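Long-range contact in UDP-N-acetylmuramate--L-alanine ligase (PDB 1J6U), which joins L-alanine to UDP-N-acetylmuramate at the expense of ATP, a cytoplasmic step in building bacterial peptidoglycan: residues A[328-333]-A[438-443]. Sequence-based numbering, arbitrary orientation.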
ATOM      1  N   ASP A 328      -4.621  -0.786  12.502  1.00 35.83           N
ATOM      2  CA  ASP A 328      -3.515  -1.442  11.788  1.00 36.60           C
ATOM      3  C   ASP A 328      -2.695  -0.506  10.909  1.00 37.74           C
ATOM      4  O   ASP A 328      -3.237   0.280  10.135  1.00 39.10           O
ATOM      5  CB  ASP A 328      -4.050  -2.550  10.889  1.00 41.27           C
ATOM      6  CG  ASP A 328      -4.671  -3.671  11.671  1.00 40.81           C
ATOM      7  OD1 ASP A 328      -3.979  -4.173  12.564  1.00 41.91           O
ATOM      8  OD2 ASP A 328      -5.829  -4.060  11.404  1.00 40.21           O
ATOM      9  N   ASP A 329      -1.386  -0.591  11.019  1.00 36.73           N
ATOM     10  CA  ASP A 329      -0.541   0.222  10.181  1.00 38.96           C
ATOM     11  C   ASP A 329       0.765  -0.472   9.855  1.00 47.65           C
ATOM     12  O   ASP A 329       1.433  -0.989  10.734  1.00 48.65           O
ATOM     13  CB  ASP A 329      -0.237   1.574  10.803  1.00 44.90           C
ATOM     14  CG  ASP A 329       0.284   2.560   9.772  1.00 39.24           C
ATOM     15  OD1 ASP A 329       1.524   2.719   9.637  1.00 41.68           O
ATOM     16  OD2 ASP A 329      -0.568   3.149   9.065  1.00 54.42           O
ATOM     17  N   TYR A 330       1.094  -0.442   8.567  1.00 41.57           N
ATOM     18  CA  TYR A 330       2.272  -1.035   7.950  1.00 43.48           C
ATOM     19  C   TYR A 330       3.588  -0.438   8.374  1.00 38.66           C
ATOM     20  O   TYR A 330       4.617  -1.007   8.090  1.00 42.02           O
ATOM     21  CB  TYR A 330       2.177  -0.836   6.440  1.00 56.05           C
ATOM     22  CG  TYR A 330       2.340  -2.064   5.632  1.00 75.10           C
ATOM     23  CD1 TYR A 330       1.880  -3.292   6.110  1.00 85.11           C
ATOM     24  CD2 TYR A 330       2.860  -2.005   4.340  1.00 86.36           C
ATOM     25  CE1 TYR A 330       1.921  -4.443   5.317  1.00 93.67           C
ATOM     26  CE2 TYR A 330       2.905  -3.160   3.528  1.00 99.62           C
ATOM     27  CZ  TYR A 330       2.426  -4.375   4.032  1.00 97.75           C
ATOM     28  OH  TYR A 330       2.409  -5.514   3.255  1.00104.61           O
ATOM     29  N   ALA A 331       3.581   0.713   9.028  1.00 35.76           N
ATOM     30  CA  ALA A 331       4.851   1.349   9.362  1.00 35.31           C
ATOM     31  C   ALA A 331       5.951   0.412   9.872  1.00 47.14           C
ATOM     32  O   ALA A 331       5.695  -0.465  10.707  1.00 52.57           O
ATOM     33  CB  ALA A 331       4.618   2.479  10.367  1.00 39.13           C
ATOM     34  N   HIS A 332       7.176   0.613   9.376  1.00 48.51           N
ATOM     35  CA  HIS A 332       8.324  -0.194   9.784  1.00 48.34           C
ATOM     36  C   HIS A 332       9.574   0.640   9.913  1.00 42.09           C
ATOM     37  O   HIS A 332      10.595   0.208  10.402  1.00 59.01           O
ATOM     38  CB  HIS A 332       8.569  -1.314   8.794  1.00 42.26           C
ATOM     39  CG  HIS A 332       8.753  -0.848   7.397  1.00 62.10           C
ATOM     40  ND1 HIS A 332       7.698  -0.700   6.520  1.00 65.28           N
ATOM     41  CD2 HIS A 332       9.866  -0.459   6.732  1.00 60.34           C
ATOM     42  CE1 HIS A 332       8.157  -0.236   5.372  1.00 75.23           C
ATOM     43  NE2 HIS A 332       9.468  -0.080   5.473  1.00 71.23           N
ATOM     44  N   THR A 333       9.448   1.876   9.514  1.00 43.87           N
ATOM     45  CA  THR A 333      10.530   2.830   9.533  1.00 45.59           C
ATOM     46  C   THR A 333      10.352   3.817  10.658  1.00 42.48           C
ATOM     47  O   THR A 333       9.246   4.124  11.051  1.00 50.10           O
ATOM     48  CB  THR A 333      10.513   3.579   8.192  1.00 50.52           C
ATOM     49  OG1 THR A 333      11.195   2.785   7.226  1.00 50.98           O
ATOM     50  CG2 THR A 333      11.092   4.941   8.297  1.00 36.93           C
ATOM     51  N   VAL A 438       1.382  -2.013  14.844  1.00 30.00           N
ATOM     52  CA  VAL A 438       2.255  -1.546  13.797  1.00 30.63           C
ATOM     53  C   VAL A 438       3.302  -2.472  13.220  1.00 34.99           C
ATOM     54  O   VAL A 438       4.143  -2.992  13.946  1.00 40.54           O
ATOM     55  CB  VAL A 438       2.986  -0.325  14.308  1.00 31.09           C
ATOM     56  CG1 VAL A 438       3.790   0.329  13.169  1.00 31.32           C
ATOM     57  CG2 VAL A 438       1.959   0.609  14.960  1.00 30.13           C
ATOM     58  N   GLY A 439       3.274  -2.634  11.903  1.00 41.24           N
ATOM     59  CA  GLY A 439       4.276  -3.436  11.242  1.00 37.02           C
ATOM     60  C   GLY A 439       3.899  -4.033   9.911  1.00 38.41           C
ATOM     61  O   GLY A 439       2.733  -4.258   9.639  1.00 38.21           O
ATOM     62  N   ALA A 440       4.904  -4.346   9.093  1.00 43.55           N
ATOM     63  CA  ALA A 440       4.648  -4.891   7.765  1.00 41.01           C
ATOM     64  C   ALA A 440       4.460  -6.399   7.754  1.00 44.33           C
ATOM     65  O   ALA A 440       3.963  -6.970   6.778  1.00 43.95           O
ATOM     66  CB  ALA A 440       5.773  -4.496   6.850  1.00 46.81           C
ATOM     67  N   GLY A 441       4.824  -7.046   8.855  1.00 43.92           N
ATOM     68  CA  GLY A 441       4.704  -8.488   8.902  1.00 43.04           C
ATOM     69  C   GLY A 441       3.511  -9.133   9.559  1.00 44.38           C
ATOM     70  O   GLY A 441       2.362  -8.714   9.387  1.00 39.92           O
ATOM     71  N   ASP A 442       3.841 -10.204  10.274  1.00 47.88           N
ATOM     72  CA  ASP A 442       2.966 -11.083  11.060  1.00 46.57           C
ATOM     73  C   ASP A 442       1.981 -10.386  11.996  1.00 38.38           C
ATOM     74  O   ASP A 442       0.874 -10.866  12.266  1.00 36.21           O
ATOM     75  CB  ASP A 442       3.846 -11.910  11.992  1.00 54.63           C
ATOM     76  CG  ASP A 442       4.150 -13.231  11.468  1.00 64.31           C
ATOM     77  OD1 ASP A 442       3.319 -13.773  10.708  1.00 78.57           O
ATOM     78  OD2 ASP A 442       5.220 -13.743  11.845  1.00 86.39           O
ATOM     79  N   ILE A 443       2.450  -9.288  12.568  1.00 33.50           N
ATOM     80  CA  ILE A 443       1.665  -8.567  13.545  1.00 38.02           C
ATOM     81  C   ILE A 443       0.198  -8.400  13.206  1.00 37.62           C
ATOM     82  O   ILE A 443      -0.647  -8.400  14.098  1.00 34.76           O
ATOM     83  CB  ILE A 443       2.328  -7.246  13.873  1.00 41.61           C
ATOM     84  CG1 ILE A 443       1.744  -6.750  15.185  1.00 34.00           C
ATOM     85  CG2 ILE A 443       2.233  -6.294  12.697  1.00 36.13           C
ATOM     86  CD1 ILE A 443       2.539  -5.698  15.797  1.00 28.95           C
TER
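At the C-terminal ends of two neighbouring parallel strands in the glutamate ligase domain, 324-329 and 433-438, Asp-329 meets Val-438 and Gly-439 where both strands run out into loops. The last bond of the strand pair runs from Gly-439 N to Asp-329 O (2.7 Å), nearly straight at 161° and in the carbonyl plane; Val-438 CA adds a C-H contact to the same oxygen. Gly-439 CA in turn makes a C-H...O contact with Ala-331 O at 3.3 Å, while the Ala-331 methyl packs on Val-438 CG1 at 3.6 Å, on the side covered by helix 334-347. CG1 gets there by standing anti to the backbone N (chi1 -172°). Between the two loops, Ala-440 CB sits over one face of the Tyr-330 ring, 4.1 Å from its centroid, a CH-pi contact; Arg-311 also touches this tyrosine. A serine in place of Tyr-330 would probably leave the Ala-440 methyl without its aromatic cover. Asp-329 shapes the first loop: OD1 takes Ala-331 N (2.9 Å) from above the carboxylate plane, and OD2 is held by Phe-313 N. Past this Asx turn, the His-332 side chain comes within about 7 Å of that of Asp-123 in the predicted ATP site, so these strand-end loops probably face the interdomain active-site cleft of Mur ligases.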